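Side-chain contacts in Bak protein (Grouper iridovirus, PDB 5VMN), which inhibits apoptosis of the infected host cell as a viral Bcl-2 protein that exclusively sequesters the pro-apoptotic protein Bim: residues Lys36-Val41 with Ile71-Gly76; Thr7-Ser12 with Cys21-Glu26. All coordinates share one frame; numbering follows the deposited sequence.

Interaction 1: residues Lys36-Val41 with Ile71-Gly76. With NO3 (nitrate ion), chain E.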
# COMPACT_ATOMS: atom_id res chain seq x y z
N LYS A 36 12.98 2.57 -4.50
CA LYS A 36 14.38 2.82 -4.82
C LYS A 36 14.83 4.17 -4.29
O LYS A 36 15.93 4.29 -3.74
CB LYS A 36 14.60 2.74 -6.34
CG LYS A 36 16.04 3.02 -6.76
CD LYS A 36 16.22 2.95 -8.27
CE LYS A 36 17.67 3.23 -8.69
NZ LYS A 36 17.84 3.08 -10.16
N SER A 37 14.00 5.20 -4.47
CA SER A 37 14.39 6.58 -4.18
C SER A 37 14.64 6.77 -2.70
O SER A 37 15.50 7.58 -2.32
CB SER A 37 13.30 7.56 -4.60
OG SER A 37 13.17 7.58 -5.99
N TYR A 38 13.88 6.07 -1.88
CA TYR A 38 14.02 6.17 -0.43
C TYR A 38 14.75 4.98 0.18
O TYR A 38 14.70 4.80 1.40
CB TYR A 38 12.65 6.34 0.23
CG TYR A 38 11.98 7.65 -0.13
CD1 TYR A 38 12.49 8.87 0.33
CD2 TYR A 38 10.88 7.69 -0.96
CE1 TYR A 38 11.89 10.07 -0.02
CE2 TYR A 38 10.28 8.90 -1.32
CZ TYR A 38 10.76 10.06 -0.82
OH TYR A 38 10.17 11.26 -1.14
N SER A 39 15.44 4.19 -0.63
CA SER A 39 16.31 3.13 -0.14
C SER A 39 15.56 2.17 0.77
O SER A 39 16.09 1.71 1.79
CB SER A 39 17.51 3.71 0.61
OG SER A 39 18.31 4.52 -0.24
N LEU A 40 14.32 1.85 0.43
CA LEU A 40 13.51 1.14 1.41
C LEU A 40 14.07 -0.23 1.72
O LEU A 40 13.83 -0.76 2.81
CB LEU A 40 12.06 1.00 0.93
CG LEU A 40 11.27 2.28 0.87
CD1 LEU A 40 9.82 1.90 0.58
CD2 LEU A 40 11.32 3.06 2.17
N VAL A 41 14.74 -0.86 0.76
CA VAL A 41 15.33 -2.16 1.06
C VAL A 41 16.21 -2.07 2.30
O VAL A 41 16.19 -2.95 3.16
CB VAL A 41 16.12 -2.67 -0.16
CG1 VAL A 41 16.84 -3.97 0.18
CG2 VAL A 41 15.19 -2.86 -1.37
N ILE A 71 1.97 7.03 1.44
CA ILE A 71 1.20 5.87 1.03
C ILE A 71 2.07 4.92 0.21
O ILE A 71 2.02 3.70 0.38
CB ILE A 71 -0.06 6.32 0.26
CG1 ILE A 71 -1.06 6.88 1.27
CG2 ILE A 71 -0.64 5.19 -0.55
CD1 ILE A 71 -2.30 7.52 0.67
N LEU A 72 2.90 5.47 -0.69
CA LEU A 72 3.72 4.62 -1.52
C LEU A 72 4.82 3.94 -0.70
O LEU A 72 5.20 2.81 -1.01
CB LEU A 72 4.30 5.42 -2.69
CG LEU A 72 3.26 5.85 -3.73
CD1 LEU A 72 3.88 6.91 -4.67
CD2 LEU A 72 2.78 4.67 -4.53
N ILE A 73 5.30 4.60 0.35
CA ILE A 73 6.25 3.95 1.27
C ILE A 73 5.57 2.78 1.96
O ILE A 73 6.12 1.68 2.03
CB ILE A 73 6.82 4.96 2.27
CG1 ILE A 73 7.79 5.93 1.57
CG2 ILE A 73 7.51 4.25 3.43
CD1 ILE A 73 8.17 7.11 2.43
N LEU A 74 4.32 2.97 2.42
CA LEU A 74 3.62 1.86 3.06
C LEU A 74 3.44 0.69 2.10
O LEU A 74 3.64 -0.48 2.46
CB LEU A 74 2.26 2.34 3.59
CG LEU A 74 1.37 1.23 4.12
CD1 LEU A 74 2.00 0.60 5.36
CD2 LEU A 74 -0.04 1.75 4.40
N LEU A 75 3.05 0.99 0.86
CA LEU A 75 2.90 -0.09 -0.10
C LEU A 75 4.24 -0.78 -0.35
O LEU A 75 4.29 -2.00 -0.49
CB LEU A 75 2.31 0.46 -1.41
CG LEU A 75 0.91 1.04 -1.31
CD1 LEU A 75 0.50 1.58 -2.68
CD2 LEU A 75 -0.07 -0.01 -0.88
N GLY A 76 5.32 -0.01 -0.47
CA GLY A 76 6.60 -0.61 -0.78
C GLY A 76 7.08 -1.52 0.34
O GLY A 76 7.71 -2.54 0.09
N NO3 E . 10.66 10.18 -5.55
O1 NO3 E . 9.50 10.30 -5.07
O2 NO3 E . 11.68 10.56 -4.90
O3 NO3 E . 10.81 9.67 -6.69
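Leu40 reaches across to helix 68-84 and lays its branched end against Ile73 and Gly76. Its CB points at that helix, and CG is anti to the carbonyl carbon (chi1 -69°), from where the two methyls part. CD1 runs in against the backbone, 4.0 Å from Ile73 O and 4.3 Å from Gly76 CA; with a glycine at this spot the methyl meets main chain, not a side chain. CD2 turns to the side chain of Ile73, 4.2 Å from its CG2, the two side chains lying roughly perpendicular. Tyr38 adds a looser touch, its CD2 4.4 Å from Ile73 CG1. Ser37 OG bonds to Ile33 O one turn back in helix 22-37; a nitrate ion, probably from the crystallisation liquor, lies close by, with O3 3.2 Å from that OG. Ile73 is shared with Val34 of helix 22-37 and Ile60 of helix 53-60. The turn between the two helices is closed by backbone bonds, Ser39 N to Lys36 O (3.1 Å) and Leu40 N to Thr35 O. With Ser39 at positive phi as the C-prime residue, this is a Schellman motif ending helix 22-37, directly followed by helix 40-44 in the Bcl-2 helical bundle.

Interaction 2: residues Thr7-Ser12 with Cys21-Glu26. With NO3 (nitrate ion), chain F; NO3 (nitrate ion), chain G; NO3 (nitrate ion), chain B; EDO (1,2-ethanediol), chain N.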
# COMPACT_ATOMS: atom_id res chain seq x y z
N THR A 7 -13.17 -2.92 -3.65
CA THR A 7 -11.85 -2.30 -3.50
C THR A 7 -11.58 -1.34 -4.64
O THR A 7 -11.97 -1.58 -5.79
CB THR A 7 -10.75 -3.36 -3.46
OG1 THR A 7 -11.07 -4.45 -4.34
CG2 THR A 7 -10.54 -3.88 -2.03
N ASN A 8 -10.92 -0.22 -4.31
CA ASN A 8 -10.46 0.68 -5.35
C ASN A 8 -9.18 0.15 -5.98
O ASN A 8 -9.03 0.17 -7.21
CB ASN A 8 -10.24 2.08 -4.80
CG ASN A 8 -11.53 2.85 -4.61
OD1 ASN A 8 -12.55 2.55 -5.24
ND2 ASN A 8 -11.49 3.85 -3.74
N ILE A 9 -8.26 -0.33 -5.16
CA ILE A 9 -7.05 -0.97 -5.66
C ILE A 9 -7.12 -2.44 -5.30
O ILE A 9 -7.45 -2.80 -4.16
CB ILE A 9 -5.76 -0.34 -5.09
CG1 ILE A 9 -5.66 1.12 -5.48
CG2 ILE A 9 -4.53 -1.08 -5.59
CD1 ILE A 9 -5.59 1.36 -6.98
N ASN A 10 -6.77 -3.28 -6.25
CA ASN A 10 -6.66 -4.72 -6.01
C ASN A 10 -5.30 -4.99 -5.40
O ASN A 10 -4.32 -5.17 -6.13
CB ASN A 10 -6.81 -5.47 -7.33
CG ASN A 10 -6.88 -6.97 -7.14
OD1 ASN A 10 -6.51 -7.50 -6.11
ND2 ASN A 10 -7.37 -7.67 -8.17
N PHE A 11 -5.23 -5.02 -4.06
CA PHE A 11 -3.93 -5.12 -3.39
C PHE A 11 -3.28 -6.48 -3.59
O PHE A 11 -2.06 -6.58 -3.67
CB PHE A 11 -4.05 -4.79 -1.89
CG PHE A 11 -4.47 -3.35 -1.62
CD1 PHE A 11 -3.60 -2.30 -1.86
CD2 PHE A 11 -5.74 -3.05 -1.17
CE1 PHE A 11 -3.99 -0.98 -1.64
CE2 PHE A 11 -6.13 -1.75 -0.94
CZ PHE A 11 -5.25 -0.71 -1.18
N SER A 12 -4.07 -7.54 -3.71
CA SER A 12 -3.49 -8.83 -4.03
C SER A 12 -2.82 -8.82 -5.40
O SER A 12 -1.69 -9.32 -5.55
CB SER A 12 -4.58 -9.91 -3.97
OG SER A 12 -4.02 -11.17 -4.24
N CYS A 21 -4.76 -4.34 -13.46
CA CYS A 21 -5.45 -3.37 -14.33
C CYS A 21 -4.56 -2.15 -14.47
O CYS A 21 -3.60 -1.98 -13.73
CB CYS A 21 -6.80 -2.98 -13.73
SG CYS A 21 -6.67 -2.09 -12.19
N PRO A 22 -4.86 -1.26 -15.42
CA PRO A 22 -3.91 -0.17 -15.69
C PRO A 22 -3.62 0.68 -14.48
O PRO A 22 -2.46 1.07 -14.25
CB PRO A 22 -4.62 0.61 -16.82
CG PRO A 22 -5.48 -0.36 -17.45
CD PRO A 22 -5.90 -1.36 -16.46
N LEU A 23 -4.63 0.97 -13.66
CA LEU A 23 -4.40 1.82 -12.50
C LEU A 23 -3.50 1.11 -11.51
O LEU A 23 -2.55 1.70 -10.99
CB LEU A 23 -5.71 2.19 -11.84
CG LEU A 23 -5.63 3.04 -10.58
CD1 LEU A 23 -4.86 4.31 -10.81
CD2 LEU A 23 -7.05 3.42 -10.16
N THR A 24 -3.78 -0.16 -11.24
CA THR A 24 -2.95 -0.89 -10.28
C THR A 24 -1.52 -1.01 -10.80
O THR A 24 -0.56 -0.87 -10.04
CB THR A 24 -3.58 -2.25 -10.01
OG1 THR A 24 -4.85 -2.02 -9.40
CG2 THR A 24 -2.74 -3.06 -9.06
N ARG A 25 -1.36 -1.24 -12.12
CA ARG A 25 -0.03 -1.34 -12.71
C ARG A 25 0.74 -0.04 -12.55
O ARG A 25 1.95 -0.05 -12.28
CB ARG A 25 -0.14 -1.72 -14.20
CG ARG A 25 1.21 -1.92 -14.88
CD ARG A 25 1.09 -2.42 -16.31
NE ARG A 25 0.26 -3.62 -16.44
CZ ARG A 25 0.64 -4.85 -16.09
NH1 ARG A 25 1.84 -5.08 -15.56
NH2 ARG A 25 -0.20 -5.86 -16.26
N GLU A 26 0.08 1.11 -12.74
CA GLU A 26 0.79 2.38 -12.57
C GLU A 26 1.14 2.63 -11.10
O GLU A 26 2.22 3.14 -10.79
CB GLU A 26 -0.03 3.54 -13.14
CG GLU A 26 0.74 4.85 -13.22
CD GLU A 26 1.98 4.76 -14.11
OE1 GLU A 26 2.90 5.57 -13.95
OE2 GLU A 26 2.01 3.86 -14.98
N NO3 F . -7.58 -6.93 -2.80
O1 NO3 F . -8.51 -7.48 -3.46
O2 NO3 F . -6.53 -7.57 -2.53
O3 NO3 F . -7.72 -5.73 -2.41
N NO3 G . -8.40 1.43 -1.47
O1 NO3 G . -8.96 0.56 -0.76
O2 NO3 G . -8.03 1.13 -2.64
O3 NO3 G . -8.20 2.60 -1.03
N NO3 B . -8.15 1.40 -14.26
O1 NO3 B . -7.54 0.31 -14.02
O2 NO3 B . -7.48 2.39 -14.71
O3 NO3 B . -9.39 1.52 -14.02
C1 EDO N . 4.44 -2.51 -13.29
O1 EDO N . 4.28 -1.21 -13.86
C2 EDO N . 5.88 -2.56 -12.85
O2 EDO N . 6.04 -1.44 -11.99
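Ile9 joins the two segments with a flat ring behind it: its CB sits 3.9 Å above one face of the Phe11 ring, displaced from the ring centre, while its outer carbons reach helix 22-37. Nitrate ions approach the same ring obliquely, and Phe102 of helix 88-103 meets it with nearly parallel planes, about 10° apart. A chi1 of -61° sets CG1 of Ile9 beside the backbone N, and the bend at chi2 carries CD1 to Leu23, 4.0 Å from Leu23 CG, one side chain lying across the other. The short branch serves Thr24: Ile9 CG2 is 3.9 Å from Thr24 OG1 as the side chains run antiparallel past one another. That hydroxyl is buried here without a polar partner; Asn10 N is also 3.9 Å away. Both helix starts are capped. Asn10 OD1 accepts from Ala13 N, and the weak bond from Thr24 N to Cys21 SG spans 3.6 Å. Nitrates, probably from the crystallisation liquor, take up further amides at these starts: Ser12 N gives a 2.7 Å bond to O2 of one (chain F), and Leu23 N a nearly straight one (166°) of 3.0 Å to O1 of another (chain B). The segment 7-12 thus leads into helix 11-16 alongside the first turn of helix 22-37; Trp117 of helix 116-122 packs on Ile9, Ala121 of that helix on Leu23, and Leu98 of helix 88-103 on Phe11.

Along the chain both segments of interaction 2 come ahead of those of interaction 1; the centres lie about 17 Å apart. Helix 22-37 spans the gap: its first turn takes part in interaction 2, and interaction 1 is made just beyond its C-terminal end, by Tyr38 and Leu40. The contacts also meet directly, through Leu75 CD2 of helix 68-84, which packs 4.1 Å from Phe11 CE1. Leu75 further touches Ile27 and Met31 of helix 22-37, and Leu98 and Phe102 of helix 88-103. One contact thus sets the N-terminal segment against the start of helix 22-37, the other sets its exit against helix 68-84, within a single all-helical Bcl-2 domain.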